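Local coordinates for protein putative cytochrome P450 120 (Synechocystis sp., PDB 2VE3) that binds heme and retinoic acid and, as a member of the cytochrome P450 family, probably acts as a monooxygenase, at residues P15-L20 with Q41-I46; V56-G61 with S343-Q348; T75-W80 with E324-C329. All coordinates share one frame; numbering follows the deposited sequence.

Contact 1: residues P15-L20 with Q41-I46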
loop_
_atom_site.group_PDB
_atom_site.type_symbol
_atom_site.label_atom_id
_atom_site.label_comp_id
_atom_site.label_asym_id
_atom_site.label_seq_id
_atom_site.Cartn_x
_atom_site.Cartn_y
_atom_site.Cartn_z
ATOM N N PRO A 15 -2.189 27.543 -10.162
ATOM C CA PRO A 15 -3.627 27.823 -10.137
ATOM C C PRO A 15 -4.364 26.806 -9.271
ATOM O O PRO A 15 -3.886 25.690 -9.109
ATOM C CB PRO A 15 -4.042 27.672 -11.604
ATOM C CG PRO A 15 -3.022 26.720 -12.195
ATOM C CD PRO A 15 -1.740 26.987 -11.454
ATOM N N GLY A 16 -5.515 27.185 -8.730
ATOM C CA GLY A 16 -6.271 26.293 -7.860
ATOM C C GLY A 16 -7.045 27.024 -6.775
ATOM O O GLY A 16 -6.632 28.102 -6.339
ATOM N N ASP A 17 -8.161 26.431 -6.348
ATOM C CA ASP A 17 -9.027 26.986 -5.290
ATOM C C ASP A 17 -8.666 26.488 -3.883
ATOM O O ASP A 17 -8.540 25.282 -3.653
ATOM C CB ASP A 17 -10.490 26.648 -5.577
ATOM C CG ASP A 17 -10.975 27.216 -6.892
ATOM O OD1 ASP A 17 -10.468 28.284 -7.308
ATOM O OD2 ASP A 17 -11.873 26.595 -7.503
ATOM N N PHE A 18 -8.506 27.428 -2.956
ATOM C CA PHE A 18 -8.202 27.117 -1.560
ATOM C C PHE A 18 -9.448 26.802 -0.756
ATOM O O PHE A 18 -9.367 26.102 0.253
ATOM C CB PHE A 18 -7.438 28.266 -0.893
ATOM C CG PHE A 18 -5.946 28.224 -1.108
ATOM C CD1 PHE A 18 -5.297 27.040 -1.429
ATOM C CD2 PHE A 18 -5.182 29.367 -0.947
ATOM C CE1 PHE A 18 -3.922 27.011 -1.609
ATOM C CE2 PHE A 18 -3.805 29.337 -1.122
ATOM C CZ PHE A 18 -3.181 28.156 -1.448
ATOM N N GLY A 19 -10.595 27.320 -1.208
ATOM C CA GLY A 19 -11.884 27.113 -0.529
ATOM C C GLY A 19 -11.989 27.832 0.810
ATOM O O GLY A 19 -11.334 28.852 1.023
ATOM N N LEU A 20 -12.812 27.292 1.707
ATOM C CA LEU A 20 -12.998 27.849 3.055
ATOM C C LEU A 20 -11.705 27.824 3.854
ATOM O O LEU A 20 -10.845 26.985 3.595
ATOM C CB LEU A 20 -14.069 27.062 3.821
ATOM C CG LEU A 20 -15.489 27.115 3.261
ATOM C CD1 LEU A 20 -16.326 25.886 3.638
ATOM C CD2 LEU A 20 -16.161 28.412 3.683
ATOM N N GLN A 41 -7.849 18.980 -15.297
ATOM C CA GLN A 41 -8.588 19.546 -16.419
ATOM C C GLN A 41 -8.832 21.043 -16.227
ATOM O O GLN A 41 -8.487 21.849 -17.097
ATOM C CB GLN A 41 -9.922 18.819 -16.582
ATOM C CG GLN A 41 -9.830 17.442 -17.239
ATOM C CD GLN A 41 -10.466 17.405 -18.640
ATOM O OE1 GLN A 41 -10.498 18.415 -19.359
ATOM N NE2 GLN A 41 -10.977 16.231 -19.025
ATOM N N GLN A 42 -9.413 21.406 -15.081
ATOM C CA GLN A 42 -9.760 22.797 -14.768
ATOM C C GLN A 42 -8.548 23.713 -14.567
ATOM O O GLN A 42 -8.571 24.882 -14.972
ATOM C CB GLN A 42 -10.658 22.853 -13.532
ATOM C CG GLN A 42 -11.093 24.265 -13.123
ATOM C CD GLN A 42 -12.165 24.273 -12.032
ATOM O OE1 GLN A 42 -12.479 25.321 -11.468
ATOM N NE2 GLN A 42 -12.728 23.111 -11.738
ATOM N N PHE A 43 -7.493 23.201 -13.939
ATOM C CA PHE A 43 -6.355 24.066 -13.583
ATOM C C PHE A 43 -5.055 23.787 -14.332
ATOM O O PHE A 43 -4.266 24.700 -14.533
ATOM C CB PHE A 43 -6.122 24.107 -12.057
ATOM C CG PHE A 43 -7.278 24.680 -11.284
ATOM C CD1 PHE A 43 -7.557 26.049 -11.328
ATOM C CD2 PHE A 43 -8.105 23.853 -10.531
ATOM C CE1 PHE A 43 -8.647 26.587 -10.626
ATOM C CE2 PHE A 43 -9.192 24.378 -9.821
ATOM C CZ PHE A 43 -9.465 25.752 -9.873
ATOM N N GLY A 44 -4.818 22.541 -14.727
ATOM C CA GLY A 44 -3.561 22.197 -15.404
ATOM C C GLY A 44 -2.767 21.157 -14.633
ATOM O O GLY A 44 -3.195 20.733 -13.551
ATOM N N PRO A 45 -1.610 20.734 -15.183
ATOM C CA PRO A 45 -0.788 19.661 -14.599
ATOM C C PRO A 45 -0.265 19.922 -13.177
ATOM O O PRO A 45 -0.020 18.972 -12.443
ATOM C CB PRO A 45 0.373 19.512 -15.601
ATOM C CG PRO A 45 0.411 20.784 -16.337
ATOM C CD PRO A 45 -1.010 21.249 -16.429
ATOM N N ILE A 46 -0.092 21.190 -12.808
ATOM C CA ILE A 46 0.328 21.577 -11.457
ATOM C C ILE A 46 -0.761 22.457 -10.827
ATOM O O ILE A 46 -1.081 23.549 -11.337
ATOM C CB ILE A 46 1.694 22.286 -11.468
ATOM C CG1 ILE A 46 2.752 21.390 -12.139
ATOM C CG2 ILE A 46 2.145 22.641 -10.044
ATOM C CD1 ILE A 46 4.020 22.104 -12.511
#

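Contact 2: residues V56-G61 with S343-Q348. With HEM (protoporphyrin IX containing Fe), chain C; REA (retinoic acid), chain D.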
loop_
_atom_site.group_PDB
_atom_site.type_symbol
_atom_site.label_atom_id
_atom_site.label_comp_id
_atom_site.label_asym_id
_atom_site.label_seq_id
_atom_site.Cartn_x
_atom_site.Cartn_y
_atom_site.Cartn_z
ATOM N N VAL A 56 -1.662 22.948 -0.327
ATOM C CA VAL A 56 -1.042 21.768 -0.951
ATOM C C VAL A 56 -0.943 21.934 -2.474
ATOM O O VAL A 56 -1.911 22.329 -3.115
ATOM C CB VAL A 56 -1.816 20.449 -0.609
ATOM C CG1 VAL A 56 -1.015 19.192 -1.016
ATOM C CG2 VAL A 56 -2.171 20.362 0.911
ATOM N N ILE A 57 0.231 21.630 -3.033
ATOM C CA ILE A 57 0.423 21.591 -4.486
ATOM C C ILE A 57 0.466 20.133 -4.933
ATOM O O ILE A 57 1.270 19.359 -4.435
ATOM C CB ILE A 57 1.717 22.346 -4.926
ATOM C CG1 ILE A 57 1.689 23.793 -4.413
ATOM C CG2 ILE A 57 1.888 22.307 -6.453
ATOM C CD1 ILE A 57 2.883 24.651 -4.828
ATOM N N PHE A 58 -0.433 19.762 -5.841
ATOM C CA PHE A 58 -0.441 18.425 -6.433
ATOM C C PHE A 58 0.373 18.403 -7.741
ATOM O O PHE A 58 0.136 19.200 -8.652
ATOM C CB PHE A 58 -1.875 17.978 -6.718
ATOM C CG PHE A 58 -2.618 17.417 -5.513
ATOM C CD1 PHE A 58 -3.228 16.169 -5.588
ATOM C CD2 PHE A 58 -2.745 18.146 -4.331
ATOM C CE1 PHE A 58 -3.934 15.642 -4.499
ATOM C CE2 PHE A 58 -3.450 17.628 -3.244
ATOM C CZ PHE A 58 -4.045 16.380 -3.333
ATOM N N ILE A 59 1.316 17.469 -7.815
ATOM C CA ILE A 59 2.147 17.242 -8.995
ATOM C C ILE A 59 2.096 15.763 -9.384
ATOM O O ILE A 59 1.711 14.912 -8.559
ATOM C CB ILE A 59 3.624 17.638 -8.739
ATOM C CG1 ILE A 59 4.242 16.782 -7.607
ATOM C CG2 ILE A 59 3.733 19.134 -8.480
ATOM C CD1 ILE A 59 5.742 16.973 -7.383
ATOM N N SER A 60 2.471 15.466 -10.632
ATOM C CA SER A 60 2.610 14.072 -11.121
ATOM C C SER A 60 3.504 13.936 -12.374
ATOM O O SER A 60 3.931 14.924 -12.965
ATOM C CB SER A 60 1.233 13.442 -11.375
ATOM O OG SER A 60 0.576 14.094 -12.441
ATOM N N GLY A 61 3.781 12.698 -12.777
ATOM C CA GLY A 61 4.645 12.458 -13.921
ATOM C C GLY A 61 6.095 12.296 -13.525
ATOM O O GLY A 61 6.494 12.671 -12.419
ATOM N N SER A 343 2.086 17.212 -2.858
ATOM C CA SER A 343 1.616 15.828 -2.951
ATOM C C SER A 343 1.952 15.241 -4.309
ATOM O O SER A 343 1.585 15.815 -5.345
ATOM C CB SER A 343 0.104 15.751 -2.750
ATOM O OG SER A 343 -0.342 14.403 -2.832
ATOM N N TYR A 344 2.620 14.086 -4.305
ATOM C CA TYR A 344 2.958 13.414 -5.544
ATOM C C TYR A 344 1.914 12.333 -5.766
ATOM O O TYR A 344 1.647 11.522 -4.880
ATOM C CB TYR A 344 4.410 12.880 -5.549
ATOM C CG TYR A 344 4.650 11.618 -4.739
ATOM C CD1 TYR A 344 4.577 10.351 -5.336
ATOM C CD2 TYR A 344 4.973 11.690 -3.382
ATOM C CE1 TYR A 344 4.799 9.178 -4.581
ATOM C CE2 TYR A 344 5.197 10.544 -2.635
ATOM C CZ TYR A 344 5.098 9.292 -3.236
ATOM O OH TYR A 344 5.328 8.179 -2.497
ATOM N N GLN A 345 1.295 12.364 -6.941
ATOM C CA GLN A 345 0.143 11.518 -7.219
ATOM C C GLN A 345 0.535 10.378 -8.146
ATOM O O GLN A 345 0.739 10.575 -9.354
ATOM C CB GLN A 345 -1.003 12.341 -7.802
ATOM C CG GLN A 345 -1.592 13.352 -6.805
ATOM C CD GLN A 345 -2.379 12.654 -5.698
ATOM O OE1 GLN A 345 -3.345 11.937 -5.973
ATOM N NE2 GLN A 345 -1.940 12.823 -4.449
ATOM N N ILE A 346 0.667 9.199 -7.549
ATOM C CA ILE A 346 1.033 7.972 -8.261
ATOM C C ILE A 346 -0.072 7.592 -9.266
ATOM O O ILE A 346 0.206 7.196 -10.394
ATOM C CB ILE A 346 1.293 6.799 -7.271
ATOM C CG1 ILE A 346 2.383 7.168 -6.265
ATOM C CG2 ILE A 346 1.642 5.492 -8.022
ATOM C CD1 ILE A 346 2.450 6.243 -5.075
ATOM N N SER A 347 -1.320 7.729 -8.850
ATOM C CA SER A 347 -2.453 7.478 -9.734
ATOM C C SER A 347 -2.397 8.339 -11.007
ATOM O O SER A 347 -2.671 7.845 -12.090
ATOM C CB SER A 347 -3.766 7.697 -8.974
ATOM O OG SER A 347 -3.736 8.935 -8.267
ATOM N N GLN A 348 -2.056 9.620 -10.876
ATOM C CA GLN A 348 -1.936 10.497 -12.049
ATOM C C GLN A 348 -0.739 10.116 -12.945
ATOM O O GLN A 348 -0.876 10.051 -14.177
ATOM C CB GLN A 348 -1.889 11.986 -11.655
ATOM C CG GLN A 348 -3.103 12.479 -10.879
ATOM C CD GLN A 348 -2.947 13.887 -10.271
ATOM O OE1 GLN A 348 -3.601 14.210 -9.283
ATOM N NE2 GLN A 348 -2.089 14.721 -10.863
HETATM C CHA HEM C . 6.101 3.394 2.236
HETATM C CHB HEM C . 3.330 1.687 -1.374
HETATM C CHC HEM C . 3.118 -2.654 0.812
HETATM C CHD HEM C . 5.388 -0.827 4.657
HETATM C C1A HEM C . 5.386 3.331 1.047
HETATM C C2A HEM C . 5.217 4.383 0.061
HETATM C C3A HEM C . 4.463 3.892 -0.942
HETATM C C4A HEM C . 4.112 2.534 -0.609
HETATM C CMA HEM C . 3.999 4.616 -2.220
HETATM C CAA HEM C . 5.855 5.790 0.139
HETATM C CBA HEM C . 4.937 6.821 0.789
HETATM C CGA HEM C . 5.739 8.094 0.960
HETATM O O1A HEM C . 6.153 8.672 -0.088
HETATM O O2A HEM C . 5.961 8.527 2.129
HETATM C C1B HEM C . 3.067 0.354 -1.119
HETATM C C2B HEM C . 2.399 -0.584 -2.010
HETATM C C3B HEM C . 2.349 -1.789 -1.405
HETATM C C4B HEM C . 2.976 -1.641 -0.118
HETATM C CMB HEM C . 1.865 -0.219 -3.413
HETATM C CAB HEM C . 1.724 -3.130 -1.910
HETATM C CBB HEM C . 1.742 -3.519 -3.195
HETATM C C1C HEM C . 3.754 -2.573 2.029
HETATM C C2C HEM C . 3.981 -3.663 2.956
HETATM C C3C HEM C . 4.613 -3.164 4.027
HETATM C C4C HEM C . 4.785 -1.728 3.805
HETATM C CMC HEM C . 3.590 -5.146 2.704
HETATM C CAC HEM C . 5.111 -3.945 5.278
HETATM C CBC HEM C . 4.299 -4.426 6.225
HETATM C C1D HEM C . 5.707 0.490 4.398
HETATM C C2D HEM C . 6.226 1.402 5.382
HETATM C C3D HEM C . 6.445 2.725 4.640
HETATM C C4D HEM C . 6.060 2.468 3.265
HETATM C CMD HEM C . 6.492 1.098 6.880
HETATM C CAD HEM C . 6.986 4.057 5.210
HETATM C CBD HEM C . 8.421 4.234 4.720
HETATM C CGD HEM C . 9.018 5.506 5.273
HETATM O O1D HEM C . 10.261 5.651 5.163
HETATM O O2D HEM C . 8.283 6.378 5.826
HETATM N NA HEM C . 4.701 2.225 0.605
HETATM N NB HEM C . 3.390 -0.322 0.036
HETATM N NC HEM C . 4.245 -1.401 2.578
HETATM N ND HEM C . 5.635 1.140 3.162
HETATM FE FE HEM C . 4.726 0.284 1.462
HETATM C C1 REA D . 1.552 3.204 3.712
HETATM C C2 REA D . 2.523 2.998 4.871
HETATM C C3 REA D . 3.059 4.346 5.354
HETATM C C4 REA D . 1.930 5.162 5.980
HETATM C C5 REA D . 0.653 5.128 5.167
HETATM C C6 REA D . 0.465 4.215 4.122
HETATM C C7 REA D . -0.820 4.235 3.411
HETATM C C8 REA D . -1.082 5.274 2.415
HETATM C C9 REA D . -2.438 5.360 1.832
HETATM C C10 REA D . -2.781 6.631 1.230
HETATM C C11 REA D . -3.440 6.776 -0.056
HETATM C C12 REA D . -3.270 8.120 -0.608
HETATM C C13 REA D . -4.374 8.901 -1.163
HETATM C C14 REA D . -3.971 10.114 -1.755
HETATM C C15 REA D . -4.680 10.790 -2.826
HETATM C C16 REA D . 2.302 3.768 2.491
HETATM C C17 REA D . 0.961 1.833 3.381
HETATM C C18 REA D . -0.435 6.104 5.542
HETATM C C19 REA D . -3.436 4.228 1.887
HETATM C C20 REA D . -5.802 8.429 -1.073
HETATM O O1 REA D . -5.686 10.279 -3.347
HETATM O O2 REA D . -4.281 11.893 -3.229
HETATM O O HOH W 1 0.920 12.805 -14.912
#

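Contact 3: residues T75-W80 with E324-C329. With REA (retinoic acid), chain D.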
loop_
_atom_site.group_PDB
_atom_site.type_symbol
_atom_site.label_atom_id
_atom_site.label_comp_id
_atom_site.label_asym_id
_atom_site.label_seq_id
_atom_site.Cartn_x
_atom_site.Cartn_y
_atom_site.Cartn_z
ATOM N N THR A 75 15.290 19.708 1.198
ATOM C CA THR A 75 14.110 20.332 0.592
ATOM C C THR A 75 12.766 19.774 1.061
ATOM O O THR A 75 11.834 20.537 1.306
ATOM C CB THR A 75 14.173 20.210 -0.942
ATOM O OG1 THR A 75 15.488 20.556 -1.387
ATOM C CG2 THR A 75 13.138 21.108 -1.621
ATOM N N PHE A 76 12.668 18.450 1.161
ATOM C CA PHE A 76 11.384 17.786 1.409
ATOM C C PHE A 76 11.362 16.972 2.705
ATOM O O PHE A 76 12.274 16.195 3.003
ATOM C CB PHE A 76 10.978 16.928 0.200
ATOM C CG PHE A 76 10.821 17.717 -1.073
ATOM C CD1 PHE A 76 9.795 18.652 -1.204
ATOM C CD2 PHE A 76 11.698 17.536 -2.133
ATOM C CE1 PHE A 76 9.644 19.388 -2.365
ATOM C CE2 PHE A 76 11.553 18.275 -3.308
ATOM C CZ PHE A 76 10.522 19.207 -3.414
ATOM N N GLN A 77 10.311 17.186 3.482
ATOM C CA GLN A 77 10.127 16.487 4.747
ATOM C C GLN A 77 8.814 15.734 4.653
ATOM O O GLN A 77 7.770 16.358 4.494
ATOM C CB GLN A 77 10.101 17.516 5.887
ATOM C CG GLN A 77 9.786 16.973 7.262
ATOM C CD GLN A 77 10.299 17.890 8.353
ATOM O OE1 GLN A 77 9.530 18.656 8.951
ATOM N NE2 GLN A 77 11.615 17.843 8.601
ATOM N N ALA A 78 8.859 14.404 4.751
ATOM C CA ALA A 78 7.632 13.599 4.631
ATOM C C ALA A 78 6.565 13.968 5.657
ATOM O O ALA A 78 6.856 14.309 6.798
ATOM C CB ALA A 78 7.931 12.107 4.681
ATOM N N THR A 79 5.316 13.904 5.235
ATOM C CA THR A 79 4.217 14.148 6.149
ATOM C C THR A 79 2.982 13.367 5.712
ATOM O O THR A 79 2.978 12.715 4.671
ATOM C CB THR A 79 3.956 15.673 6.298
ATOM O OG1 THR A 79 3.186 15.918 7.475
ATOM C CG2 THR A 79 3.264 16.239 5.058
ATOM N N TRP A 80 1.940 13.427 6.534
ATOM C CA TRP A 80 0.677 12.766 6.250
ATOM C C TRP A 80 -0.420 13.686 6.770
ATOM O O TRP A 80 -0.157 14.498 7.649
ATOM C CB TRP A 80 0.625 11.378 6.903
ATOM C CG TRP A 80 1.484 10.317 6.180
ATOM C CD1 TRP A 80 2.659 9.766 6.617
ATOM C CD2 TRP A 80 1.231 9.737 4.889
ATOM N NE1 TRP A 80 3.142 8.874 5.685
ATOM C CE2 TRP A 80 2.286 8.834 4.620
ATOM C CE3 TRP A 80 0.211 9.896 3.932
ATOM C CZ2 TRP A 80 2.352 8.090 3.442
ATOM C CZ3 TRP A 80 0.276 9.145 2.762
ATOM C CH2 TRP A 80 1.336 8.253 2.530
ATOM N N GLU A 324 6.334 18.309 3.197
ATOM C CA GLU A 324 6.392 19.731 3.497
ATOM C C GLU A 324 7.625 20.322 2.817
ATOM O O GLU A 324 8.697 19.717 2.838
ATOM C CB GLU A 324 6.455 19.998 5.010
ATOM C CG GLU A 324 6.348 21.492 5.340
ATOM C CD GLU A 324 6.555 21.834 6.801
ATOM O OE1 GLU A 324 6.358 20.959 7.673
ATOM O OE2 GLU A 324 6.906 23.006 7.076
ATOM N N LEU A 325 7.473 21.491 2.208
ATOM C CA LEU A 325 8.634 22.217 1.705
ATOM C C LEU A 325 9.324 22.903 2.878
ATOM O O LEU A 325 8.697 23.687 3.588
ATOM C CB LEU A 325 8.214 23.242 0.660
ATOM C CG LEU A 325 7.810 22.707 -0.710
ATOM C CD1 LEU A 325 6.627 23.518 -1.260
ATOM C CD2 LEU A 325 9.001 22.710 -1.670
ATOM N N ILE A 326 10.591 22.569 3.112
ATOM C CA ILE A 326 11.367 23.212 4.184
ATOM C C ILE A 326 12.326 24.274 3.633
ATOM O O ILE A 326 12.834 25.120 4.375
ATOM C CB ILE A 326 12.068 22.192 5.128
ATOM C CG1 ILE A 326 12.983 21.240 4.352
ATOM C CG2 ILE A 326 11.020 21.401 5.934
ATOM C CD1 ILE A 326 14.046 20.570 5.213
ATOM N N GLN A 327 12.538 24.213 2.318
ATOM C CA GLN A 327 13.127 25.290 1.524
ATOM C C GLN A 327 12.090 25.861 0.569
ATOM O O GLN A 327 11.119 25.190 0.222
ATOM C CB GLN A 327 14.270 24.755 0.676
ATOM C CG GLN A 327 15.644 24.960 1.250
ATOM C CD GLN A 327 16.695 24.933 0.164
ATOM O OE1 GLN A 327 16.978 23.876 -0.419
ATOM N NE2 GLN A 327 17.274 26.102 -0.134
ATOM N N ASP A 328 12.314 27.102 0.145
ATOM C CA ASP A 328 11.548 27.751 -0.916
ATOM C C ASP A 328 12.045 27.178 -2.246
ATOM O O ASP A 328 13.259 27.046 -2.460
ATOM C CB ASP A 328 11.810 29.261 -0.863
ATOM C CG ASP A 328 10.564 30.094 -1.079
ATOM O OD1 ASP A 328 10.567 30.881 -2.058
ATOM O OD2 ASP A 328 9.597 29.991 -0.279
ATOM N N CYS A 329 11.122 26.820 -3.136
ATOM C CA CYS A 329 11.497 26.147 -4.387
ATOM C C CYS A 329 10.736 26.672 -5.597
ATOM O O CYS A 329 9.746 27.377 -5.453
ATOM C CB CYS A 329 11.292 24.627 -4.260
ATOM S SG CYS A 329 12.722 23.717 -3.617
HETATM C C1 REA D . 1.552 3.204 3.712
HETATM C C2 REA D . 2.523 2.998 4.871
HETATM C C3 REA D . 3.059 4.346 5.354
HETATM C C4 REA D . 1.930 5.162 5.980
HETATM C C5 REA D . 0.653 5.128 5.167
HETATM C C6 REA D . 0.465 4.215 4.122
HETATM C C7 REA D . -0.820 4.235 3.411
HETATM C C8 REA D . -1.082 5.274 2.415
HETATM C C9 REA D . -2.438 5.360 1.832
HETATM C C10 REA D . -2.781 6.631 1.230
HETATM C C11 REA D . -3.440 6.776 -0.056
HETATM C C12 REA D . -3.270 8.120 -0.608
HETATM C C13 REA D . -4.374 8.901 -1.163
HETATM C C14 REA D . -3.971 10.114 -1.755
HETATM C C15 REA D . -4.680 10.790 -2.826
HETATM C C16 REA D . 2.302 3.768 2.491
HETATM C C17 REA D . 0.961 1.833 3.381
HETATM C C18 REA D . -0.435 6.104 5.542
HETATM C C19 REA D . -3.436 4.228 1.887
HETATM C C20 REA D . -5.802 8.429 -1.073
HETATM O O1 REA D . -5.686 10.279 -3.347
HETATM O O2 REA D . -4.281 11.893 -3.229
#

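Contact 1: residues P15-L20 with Q41-I46
Pro15 and Phe43 bring the two backbones together, their CA atoms 5.8 Å apart. Residues 15-17 run in an extended loop, 42-46 come off the end of a helix, and their end-to-end directions differ by 119°. No hydrogen bond joins them; contact is made by a ring laid against a peptide. The helix ends at Phe43, and Gly44, with positive phi, turns the chain away into Pro45.

Phe43 carries the contact. Its CG stands anti to the carbonyl carbon, and the ring reaches across to Gly16. Over the centre of one face sits Gly16 CA, 3.6 Å from the ring centroid and only 9° off the normal, a CH-pi contact. Gly16 N lies over the same ring, 3.5 Å from Phe43 CD1. On the opposite face the aliphatic CG of Gln42 covers the centre, so the ring is sandwiched between loop and helix. The backbone angles of Gly16 are ones that a residue with a CB would hardly tolerate, and with no side chain its CA can lie flat on the ring. At the rim, in the ring plane, Asp17 OD2 lies 3.5 Å from Phe43 CZ, the carboxylate turned 87° to the ring; the negative group thus meets the weakly positive hydrogen-bearing edge, which is probably mildly favourable. Pro15 fills the corner at the other end of the ring: its CB rests 3.9 Å from Phe43 CD1, while CG and CD lie against the carbonyl oxygens of Phe43 and Ile46.

At the protein surface, the N-terminal loop of the P450 fold is thus packed on helix 35-43, which leads into 47-51, the first strand of the mixed sheet. Lys48 of that strand binds Gly16 O and pairs with the Pro15 backbone, while Phe334 of strand 334-336 touches both Pro15 and Ile46.

Contact 2: residues V56-G61 with S343-Q348
Phe58 and Ser343 are paired in parallel strands 54-59 and 341-345, where Ser343 N binds Ile57 O, Ile59 N binds Ser343 O at 3.0 Å and nearly straight, and Gln345 N binds Ile59 O. Ser343 CB lies over the centre of one face of the Phe58 ring, 4.0 Å from its centroid, in a CH-pi contact.

Gln345 can be followed outward from the sheet. Its CB lies 3.8 Å from Ile59 O. Next, CG comes within 3.5 Å of Phe58 CD1, standing anti to the carbonyl carbon (chi1 -67°). The chain then bends at chi2 (-71°), and CD meets Phe58 CE1, the amide plane inclined 36° to the ring. At the tip, NE2 has two acceptors: Ser343 OG at 2.8 Å, close to the amide plane, and retinoic acid O2, also at 2.8 Å. Since Ser343 OG is bonded in turn to Gly321 O of the next strand, a second-shell serine probably helps to fix the rotation of the amide. An alanine in place of Gln345 would probably leave the retinoic acid oxygen O2 without this amide N-H and Phe58 without the flank that covers its CD1-CE1 side.

Gln348, in the short helix 346-349, donates from NE2 to Ser60 OG at 3.2 Å, while its buried OE1 finds no partner. On the sheet face that carries Ile59, Tyr344 OH donates to heme propionate O1A at 2.6 Å, an oxygen lying in the plane of the phenol ring. Neighbouring side chains of one strand therefore serve different acidic groups: Gln345 bonds to the carboxyl group of the bound retinoic acid, while Tyr344 is one of several residues bonded to the heme, with His101, Arg323 and Arg389, which is likely to keep both ligands oriented within the pocket.

Contact 3: residues T75-W80 with E324-C329
Thr75 to Gln77 pair antiparallel with Glu324 to Ile326 through three backbone hydrogen bonds. Gln77 and Glu324 form a hydrogen-bonded pair, Glu324 N to Gln77 O at 2.7 Å and Gln77 N to Glu324 O at 3.1 Å. Beyond the non-hydrogen-bonded pair of Phe76 and Leu325, Ile326 N reaches Thr75 O at 3.0 Å in an almost straight bond (176°). This ladder adds 76-79 as an edge strand of the mixed beta-sheet of the P450 fold, beside strand 320-325.

Among the apolar contacts, Phe76 and Leu325 run side by side, pointing the same way, and Leu325 CD2 comes within 3.5 Å of Phe76 CE1. Thr75 CG2, anti to its own backbone N, sits over the centre of a Phe76 ring face and makes a short, tight approach to Cys329 SG. On the face that carries Gln77 and Glu324, Gln77 CB meets Ile326 CG2 at 4.0 Å.

Of the polar side chains, the extended Gln77 and Glu324 are loosely matched, lying alongside with their terminal planes perpendicular. Thr75 OG1, by contrast, is hydrogen-bonded to Lys71 O.

Contact with the ligand comes farther along the chain, where Trp80 turns one ring face to retinoic acid: C18 lies over the ring centre, and Trp80 CZ2 is 3.8 Å from the ligand's C5.

Overall arrangement
Burial deepens from contact 1, a surface contact, through the partly buried contact 3 to contact 2, which is in the core. Contacts 2 and 3 belong to one mixed sheet, joining its neighbouring strands 341-345 and 320-325 to different partners, with parallel pairing in the first and antiparallel in the second. Contact 1 stands beside that sheet and meets contact 2 where Ile46 CG2 packs on Ile57 CG2, 3.6 Å away; from contact 3 it is separated by about 10 Å between nearest atoms. Their chemistry differs accordingly: contact 1 relies on ring and proline packing, contact 3 on backbone bonds, and contact 2 adds side-chain bonds to both ligands.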